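Local coordinates for sulfur carrier protein ThiS (PDB 1ZUD), which donates the sulfur for building the thiazole phosphate moiety of thiamine phosphate, acting as a small sulfur carrier, at residues D[17-22]-D[27-32]. Sequence-based numbering, arbitrary orientation.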
loop_
_atom_site.group_PDB
_atom_site.type_symbol
_atom_site.label_atom_id
_atom_site.label_comp_id
_atom_site.label_asym_id
_atom_site.label_seq_id
_atom_site.Cartn_x
_atom_site.Cartn_y
_atom_site.Cartn_z
ATOM N N THR D 17 -23.559 23.161 -17.534
ATOM C CA THR D 17 -22.109 23.189 -17.333
ATOM C C THR D 17 -21.846 22.439 -16.008
ATOM O O THR D 17 -22.756 22.177 -15.248
ATOM C CB THR D 17 -21.566 24.623 -17.167
ATOM O OG1 THR D 17 -22.237 25.225 -16.050
ATOM C CG2 THR D 17 -21.839 25.513 -18.476
ATOM N N VAL D 18 -20.599 22.111 -15.753
ATOM C CA VAL D 18 -20.280 21.453 -14.484
ATOM C C VAL D 18 -20.730 22.338 -13.347
ATOM O O VAL D 18 -21.331 21.863 -12.400
ATOM C CB VAL D 18 -18.761 21.180 -14.386
ATOM C CG1 VAL D 18 -18.401 20.712 -12.977
ATOM C CG2 VAL D 18 -18.375 20.182 -15.464
ATOM N N HIS D 19 -20.492 23.653 -13.459
ATOM C CA HIS D 19 -20.893 24.566 -12.393
ATOM C C HIS D 19 -22.398 24.472 -12.168
ATOM O O HIS D 19 -22.862 24.349 -11.026
ATOM C CB HIS D 19 -20.507 26.041 -12.752
ATOM C CG HIS D 19 -21.176 27.073 -11.901
ATOM N ND1 HIS D 19 -20.683 27.465 -10.669
ATOM C CD2 HIS D 19 -22.340 27.745 -12.068
ATOM C CE1 HIS D 19 -21.523 28.320 -10.112
ATOM N NE2 HIS D 19 -22.534 28.504 -10.936
ATOM N N GLU D 20 -23.190 24.530 -13.236
ATOM C CA GLU D 20 -24.648 24.480 -13.028
ATOM C C GLU D 20 -25.087 23.156 -12.398
ATOM O O GLU D 20 -25.983 23.110 -11.549
ATOM C CB GLU D 20 -25.390 24.664 -14.367
ATOM C CG GLU D 20 -24.968 25.947 -15.127
ATOM C CD GLU D 20 -25.702 26.116 -16.475
ATOM O OE1 GLU D 20 -25.550 25.253 -17.380
ATOM O OE2 GLU D 20 -26.438 27.121 -16.620
ATOM N N LEU D 21 -24.478 22.063 -12.843
ATOM C CA LEU D 21 -24.818 20.766 -12.256
ATOM C C LEU D 21 -24.456 20.736 -10.755
ATOM O O LEU D 21 -25.252 20.279 -9.935
ATOM C CB LEU D 21 -24.059 19.631 -12.976
ATOM C CG LEU D 21 -24.301 18.241 -12.369
ATOM C CD1 LEU D 21 -25.778 17.935 -12.484
ATOM C CD2 LEU D 21 -23.486 17.175 -13.058
ATOM N N LEU D 22 -23.269 21.218 -10.387
ATOM C CA LEU D 22 -22.873 21.173 -8.966
ATOM C C LEU D 22 -23.841 22.041 -8.150
ATOM O O LEU D 22 -24.204 21.704 -7.016
ATOM C CB LEU D 22 -21.400 21.636 -8.788
ATOM C CG LEU D 22 -20.376 20.725 -9.518
ATOM C CD1 LEU D 22 -18.955 21.204 -9.253
ATOM C CD2 LEU D 22 -20.545 19.264 -9.042
ATOM N N GLN D 27 -23.647 21.115 -4.248
ATOM C CA GLN D 27 -22.284 20.726 -3.855
ATOM C C GLN D 27 -21.363 21.938 -3.748
ATOM O O GLN D 27 -21.404 22.857 -4.591
ATOM C CB GLN D 27 -21.695 19.767 -4.887
ATOM C CG GLN D 27 -22.355 18.406 -4.916
ATOM C CD GLN D 27 -22.291 17.735 -3.537
ATOM O OE1 GLN D 27 -21.224 17.652 -2.918
ATOM N NE2 GLN D 27 -23.437 17.278 -3.052
ATOM N N ARG D 28 -20.523 21.926 -2.715
ATOM C CA ARG D 28 -19.551 22.995 -2.488
ATOM C C ARG D 28 -18.338 22.778 -3.418
ATOM O O ARG D 28 -17.858 21.653 -3.564
ATOM C CB ARG D 28 -19.118 22.975 -1.007
ATOM C CG ARG D 28 -17.733 23.511 -0.751
ATOM C CD ARG D 28 -16.996 22.591 0.219
ATOM N NE ARG D 28 -17.202 22.963 1.612
ATOM C CZ ARG D 28 -17.099 22.120 2.640
ATOM N NH1 ARG D 28 -16.806 20.841 2.436
ATOM N NH2 ARG D 28 -17.253 22.572 3.879
ATOM N N GLN D 29 -17.822 23.853 -4.007
ATOM C CA GLN D 29 -16.697 23.734 -4.934
ATOM C C GLN D 29 -15.297 23.858 -4.298
ATOM O O GLN D 29 -14.329 23.266 -4.775
ATOM C CB GLN D 29 -16.901 24.749 -6.070
ATOM C CG GLN D 29 -18.192 24.426 -6.845
ATOM C CD GLN D 29 -18.433 25.374 -8.020
ATOM O OE1 GLN D 29 -17.486 25.936 -8.599
ATOM N NE2 GLN D 29 -19.707 25.554 -8.378
ATOM N N ALA D 30 -15.222 24.626 -3.218
ATOM C CA ALA D 30 -13.995 24.846 -2.480
ATOM C C ALA D 30 -13.505 23.484 -1.930
ATOM O O ALA D 30 -14.277 22.711 -1.382
ATOM C CB ALA D 30 -14.258 25.830 -1.335
ATOM N N GLY D 31 -12.228 23.190 -2.114
ATOM C CA GLY D 31 -11.702 21.928 -1.623
ATOM C C GLY D 31 -12.115 20.711 -2.440
ATOM O O GLY D 31 -11.819 19.592 -2.032
ATOM N N ALA D 32 -12.768 20.901 -3.597
ATOM C CA ALA D 32 -13.195 19.756 -4.409
ATOM C C ALA D 32 -12.498 19.660 -5.749
ATOM O O ALA D 32 -12.005 20.651 -6.274
ATOM C CB ALA D 32 -14.762 19.810 -4.634
HETATM O O HOH W 1 -17.741 27.068 -11.035
#
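Q29 reaches from the loop back to helix 18-24 and meets L22 and H19. Its CB points toward the helix. CG lies anti to the carbonyl carbon (chi1 -62°), and the chain runs extended from there, which carries the amide to H19. On the way, Q29 CG passes L22 CD1 at 4.1 Å. Q29 CD is 4.1 Å from H19 ND1. Q29 NE2 comes obliquely to the H19 ring, 3.1 Å from H19 ND1, with the amide and ring planes 74° apart. Q29 OE1 accepts a hydrogen bond of 2.7 Å from a water, which also bonds to H19 ND1. The contact sits in the ubiquitin-like fold of ThiS, where helix 18-24 packs on the mixed sheet. With an alanine in place of Q29, the water would probably lose its acceptor at OE1 and a gap is likely to open beside L22 CD1. Where the chain leaves the helix, Q27 N donates a nearly straight 2.9 Å bond to L22 O. T17 and E20 form a capping box at the helix start. From Q29 to A32 the chain makes a type II turn, and G31 N there donates to D176 of the ThiF chain.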